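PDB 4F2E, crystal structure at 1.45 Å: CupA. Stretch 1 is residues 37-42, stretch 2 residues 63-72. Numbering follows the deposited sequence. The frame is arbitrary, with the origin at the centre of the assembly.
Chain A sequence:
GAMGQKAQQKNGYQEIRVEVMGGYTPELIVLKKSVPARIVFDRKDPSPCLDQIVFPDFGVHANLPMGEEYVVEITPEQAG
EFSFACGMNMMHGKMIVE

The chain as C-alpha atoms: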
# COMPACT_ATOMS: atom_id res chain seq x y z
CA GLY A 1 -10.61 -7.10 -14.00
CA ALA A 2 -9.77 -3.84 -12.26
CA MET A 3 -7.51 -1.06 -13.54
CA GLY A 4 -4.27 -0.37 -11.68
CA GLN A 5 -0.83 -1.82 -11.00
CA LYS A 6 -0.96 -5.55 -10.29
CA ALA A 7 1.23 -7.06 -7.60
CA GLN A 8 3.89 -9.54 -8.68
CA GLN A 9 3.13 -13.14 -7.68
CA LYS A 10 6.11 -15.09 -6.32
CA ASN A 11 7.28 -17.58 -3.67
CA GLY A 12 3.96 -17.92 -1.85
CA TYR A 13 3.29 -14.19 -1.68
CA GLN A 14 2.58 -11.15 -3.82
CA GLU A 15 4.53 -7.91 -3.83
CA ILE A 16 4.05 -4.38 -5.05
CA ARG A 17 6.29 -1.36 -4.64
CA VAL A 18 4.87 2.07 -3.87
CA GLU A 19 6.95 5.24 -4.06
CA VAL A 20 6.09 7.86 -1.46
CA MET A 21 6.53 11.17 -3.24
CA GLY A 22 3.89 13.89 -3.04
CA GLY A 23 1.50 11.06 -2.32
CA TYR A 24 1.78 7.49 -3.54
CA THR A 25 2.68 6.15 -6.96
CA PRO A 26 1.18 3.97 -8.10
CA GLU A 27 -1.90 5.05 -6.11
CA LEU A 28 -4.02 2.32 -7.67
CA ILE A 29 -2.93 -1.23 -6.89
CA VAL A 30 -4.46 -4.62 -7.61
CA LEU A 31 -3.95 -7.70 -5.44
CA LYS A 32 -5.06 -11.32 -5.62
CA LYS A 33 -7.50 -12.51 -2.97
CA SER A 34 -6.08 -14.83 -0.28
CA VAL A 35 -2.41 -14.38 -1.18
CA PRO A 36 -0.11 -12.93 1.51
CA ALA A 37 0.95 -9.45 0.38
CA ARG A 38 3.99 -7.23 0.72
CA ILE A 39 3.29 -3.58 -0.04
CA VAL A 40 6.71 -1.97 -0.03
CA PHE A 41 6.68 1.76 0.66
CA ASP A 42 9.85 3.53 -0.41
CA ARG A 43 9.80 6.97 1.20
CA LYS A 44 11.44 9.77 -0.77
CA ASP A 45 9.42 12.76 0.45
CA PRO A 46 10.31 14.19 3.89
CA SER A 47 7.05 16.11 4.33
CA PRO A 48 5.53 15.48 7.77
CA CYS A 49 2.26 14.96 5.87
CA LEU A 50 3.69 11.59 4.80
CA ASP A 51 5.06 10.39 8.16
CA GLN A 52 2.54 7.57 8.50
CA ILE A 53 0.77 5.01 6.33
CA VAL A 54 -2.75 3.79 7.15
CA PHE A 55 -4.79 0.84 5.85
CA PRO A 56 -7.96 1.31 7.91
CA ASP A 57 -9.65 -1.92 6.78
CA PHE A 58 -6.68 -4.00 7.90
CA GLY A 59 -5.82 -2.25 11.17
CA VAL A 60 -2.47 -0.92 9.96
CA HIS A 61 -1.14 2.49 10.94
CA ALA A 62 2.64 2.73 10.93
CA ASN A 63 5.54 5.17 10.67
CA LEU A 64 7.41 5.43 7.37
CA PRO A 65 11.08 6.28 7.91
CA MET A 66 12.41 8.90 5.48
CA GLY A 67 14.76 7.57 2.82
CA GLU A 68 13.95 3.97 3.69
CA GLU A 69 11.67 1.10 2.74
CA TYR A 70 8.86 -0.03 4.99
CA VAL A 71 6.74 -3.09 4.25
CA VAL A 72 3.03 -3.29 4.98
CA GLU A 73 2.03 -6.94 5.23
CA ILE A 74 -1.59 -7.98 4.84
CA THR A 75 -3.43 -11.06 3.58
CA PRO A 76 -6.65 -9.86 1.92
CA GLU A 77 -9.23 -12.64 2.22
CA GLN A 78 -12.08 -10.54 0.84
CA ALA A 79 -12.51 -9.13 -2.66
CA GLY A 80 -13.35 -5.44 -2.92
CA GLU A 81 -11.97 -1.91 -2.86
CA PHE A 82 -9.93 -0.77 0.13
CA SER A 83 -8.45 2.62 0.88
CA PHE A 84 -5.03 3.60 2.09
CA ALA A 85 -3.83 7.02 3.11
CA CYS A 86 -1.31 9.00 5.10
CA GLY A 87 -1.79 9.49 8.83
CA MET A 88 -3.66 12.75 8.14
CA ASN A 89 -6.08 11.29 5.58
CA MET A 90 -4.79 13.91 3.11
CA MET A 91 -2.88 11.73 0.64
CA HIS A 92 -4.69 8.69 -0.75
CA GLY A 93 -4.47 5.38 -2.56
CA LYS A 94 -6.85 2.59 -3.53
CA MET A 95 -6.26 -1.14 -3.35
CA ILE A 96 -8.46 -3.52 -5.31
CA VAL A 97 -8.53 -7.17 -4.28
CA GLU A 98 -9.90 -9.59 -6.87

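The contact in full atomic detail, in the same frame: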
# COMPACT_ATOMS: atom_id res chain seq x y z
N ALA A 37 0.46 -10.59 1.15
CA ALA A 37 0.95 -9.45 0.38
C ALA A 37 2.03 -8.66 1.09
O ALA A 37 2.02 -8.51 2.32
CB ALA A 37 -0.21 -8.54 -0.01
N ARG A 38 2.98 -8.17 0.29
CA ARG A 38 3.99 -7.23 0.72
C ARG A 38 3.79 -5.96 -0.08
O ARG A 38 3.95 -5.95 -1.30
CB ARG A 38 5.39 -7.78 0.44
CG ARG A 38 5.84 -8.90 1.36
CD ARG A 38 7.10 -9.58 0.83
NE ARG A 38 8.10 -8.62 0.37
CZ ARG A 38 8.95 -7.98 1.17
NH1 ARG A 38 8.90 -8.17 2.48
NH2 ARG A 38 9.83 -7.13 0.66
N ILE A 39 3.42 -4.88 0.60
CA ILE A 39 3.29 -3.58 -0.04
C ILE A 39 4.46 -2.74 0.45
O ILE A 39 4.48 -2.32 1.61
CB ILE A 39 1.93 -2.93 0.26
CG1 ILE A 39 0.81 -3.93 -0.01
CG2 ILE A 39 1.74 -1.67 -0.58
CD1 ILE A 39 -0.57 -3.45 0.42
N VAL A 40 5.44 -2.55 -0.42
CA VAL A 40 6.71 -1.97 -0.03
C VAL A 40 6.72 -0.48 -0.29
O VAL A 40 6.77 -0.04 -1.45
CB VAL A 40 7.87 -2.64 -0.79
CG1 VAL A 40 9.21 -2.12 -0.28
CG2 VAL A 40 7.79 -4.15 -0.66
N PHE A 41 6.67 0.31 0.78
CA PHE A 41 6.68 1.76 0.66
C PHE A 41 8.10 2.29 0.73
O PHE A 41 8.79 2.12 1.73
CB PHE A 41 5.81 2.40 1.74
CG PHE A 41 4.34 2.18 1.54
CD1 PHE A 41 3.74 1.02 2.00
CD2 PHE A 41 3.57 3.12 0.88
CE1 PHE A 41 2.39 0.80 1.80
CE2 PHE A 41 2.22 2.91 0.68
CZ PHE A 41 1.63 1.75 1.14
N ASP A 42 8.52 2.94 -0.35
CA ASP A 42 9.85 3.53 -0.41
C ASP A 42 9.68 5.04 -0.25
O ASP A 42 9.19 5.70 -1.16
CB ASP A 42 10.51 3.20 -1.74
CG ASP A 42 11.95 3.66 -1.81
OD1 ASP A 42 12.56 3.88 -0.74
OD2 ASP A 42 12.47 3.81 -2.93
N ASN A 63 4.60 4.14 11.08
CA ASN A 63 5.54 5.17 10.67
C ASN A 63 6.36 4.74 9.46
O ASN A 63 6.82 3.60 9.38
CB ASN A 63 6.48 5.52 11.82
CG ASN A 63 5.78 6.24 12.95
OD1 ASN A 63 4.67 6.74 12.80
ND2 ASN A 63 6.44 6.30 14.11
N LEU A 64 6.54 5.66 8.52
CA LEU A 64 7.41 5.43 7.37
C LEU A 64 8.69 6.23 7.55
O LEU A 64 8.65 7.46 7.51
CB LEU A 64 6.73 5.88 6.08
CG LEU A 64 5.45 5.18 5.62
CD1 LEU A 64 5.04 5.76 4.28
CD2 LEU A 64 5.66 3.68 5.51
N PRO A 65 9.82 5.55 7.75
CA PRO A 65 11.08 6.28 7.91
C PRO A 65 11.52 6.93 6.60
O PRO A 65 11.48 6.30 5.54
CB PRO A 65 12.08 5.19 8.32
CG PRO A 65 11.23 4.05 8.81
CD PRO A 65 9.99 4.10 7.97
N MET A 66 11.93 8.19 6.66
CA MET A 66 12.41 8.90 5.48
C MET A 66 13.63 8.22 4.87
O MET A 66 14.55 7.80 5.58
CB MET A 66 12.73 10.36 5.83
CG MET A 66 13.36 11.14 4.68
SD MET A 66 12.30 11.24 3.23
CE MET A 66 13.46 11.84 2.01
N GLY A 67 13.63 8.11 3.54
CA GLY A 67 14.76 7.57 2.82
C GLY A 67 14.92 6.07 2.96
O GLY A 67 15.96 5.51 2.60
N GLU A 68 13.89 5.41 3.48
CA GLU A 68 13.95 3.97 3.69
C GLU A 68 12.71 3.26 3.19
O GLU A 68 11.69 3.88 2.88
CB GLU A 68 14.17 3.65 5.17
CG GLU A 68 15.48 4.20 5.72
CD GLU A 68 15.68 3.86 7.19
OE1 GLU A 68 14.78 3.26 7.79
OE2 GLU A 68 16.76 4.20 7.73
N GLU A 69 12.81 1.93 3.10
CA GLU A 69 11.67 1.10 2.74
C GLU A 69 10.96 0.64 4.00
O GLU A 69 11.59 0.37 5.03
CB GLU A 69 12.13 -0.14 1.97
CG GLU A 69 12.58 0.11 0.55
CD GLU A 69 12.93 -1.17 -0.17
OE1 GLU A 69 13.46 -1.10 -1.30
OE2 GLU A 69 12.67 -2.26 0.39
N TYR A 70 9.64 0.57 3.93
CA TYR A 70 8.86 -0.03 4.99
C TYR A 70 7.78 -0.91 4.36
O TYR A 70 7.08 -0.47 3.46
CB TYR A 70 8.21 1.03 5.88
CG TYR A 70 7.36 0.41 6.96
CD1 TYR A 70 7.92 0.04 8.17
CD2 TYR A 70 6.01 0.17 6.75
CE1 TYR A 70 7.15 -0.53 9.16
CE2 TYR A 70 5.23 -0.41 7.74
CZ TYR A 70 5.81 -0.75 8.94
OH TYR A 70 5.05 -1.33 9.94
N VAL A 71 7.66 -2.13 4.85
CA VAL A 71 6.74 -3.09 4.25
C VAL A 71 5.46 -3.26 5.06
O VAL A 71 5.49 -3.65 6.23
CB VAL A 71 7.39 -4.47 4.06
CG1 VAL A 71 6.43 -5.42 3.36
CG2 VAL A 71 8.67 -4.33 3.26
N VAL A 72 4.33 -2.96 4.42
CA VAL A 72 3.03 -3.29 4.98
C VAL A 72 2.68 -4.71 4.55
O VAL A 72 2.66 -5.02 3.36
CB VAL A 72 1.95 -2.31 4.49
CG1 VAL A 72 0.57 -2.82 4.85
CG2 VAL A 72 2.19 -0.93 5.07

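How does the contact begin at the start of stretch 1? The two segments pair as neighbouring antiparallel strands, their N-to-C directions 154° apart, and A37 lies two residues before the first bridge here, I39 with V72. Its CB points sideways, and A37 CB stays 5.7 Å from V72 O, the nearest atom of stretch 2, so it adds little. R38 is next, and its side chain also leaves sideways, yet it is long enough to reach back. Its guanidinium lays one face over V71, with R38 NH1 3.8 Å from V71 CG1. The polar edge of the group is not idle, because NE and NH2 are hydrogen-bonded elsewhere in the structure.

What locks I39 to its partner? I39 and V72 form a hydrogen-bonded pair, in which each residue both gives and accepts. I39 N donates to V72 O at 2.9 Å, with a nearly straight angle of 173° at the hydrogen, and V72 N returns a bond to I39 O, also at 2.9 Å. The same carbonyl receives a CA-H...O contact from the residue before V72, V71 CA to I39 O at 3.6 Å. With their backbones joined in this way, the two side chains emerge on the same face of the sheet, and I39 CB lies 4.3 Å from V72 CB.

Why does V40 make no backbone hydrogen bond to V71? In an antiparallel pair of this kind the peptide groups of the two residues point away from each other, and the CA atoms at such a position lie closer together: those of V40 and V71 are 4.4 Å apart, against 5.0 Å between those of I39 and V72. The contact passes to the side chains, which share the face opposite that of I39 and V72. V40 CG2 meets V71 CG2 at 4.0 Å, while V40 CG1 approaches the carboxylate of E69, 3.5 Å from E69 OE2.

How does F41 use both its backbone and its side chain? Its main chain repeats the two-way pattern with Y70: F41 N donates to Y70 O and Y70 N to F41 O, each at 2.8 Å. F41 O also takes a CA-H...O contact from E69 CA at 3.2 Å. F41, its side chain on the same face as those of I39 and V72, is buried and has the largest area covered by the other stretch. F41 CE1 packs 3.7 Å from V72 CG2, and F41 CB lies 4.0 Å from L64 CD2, so the residue touches both the strand and the loop before it.

What closes the contact at D42? D42 pairs with E69 without hydrogen bonds, their CA atoms 4.4 Å apart and both side chains on the face of V40 and V71. Two acidic residues thus sit side by side, but D42 OD1 approaches the aliphatic E69 CG, at 4.0 Å. Just before E69, a type II turn from P65 to E68, with G67 at positive phi, leads into the strand.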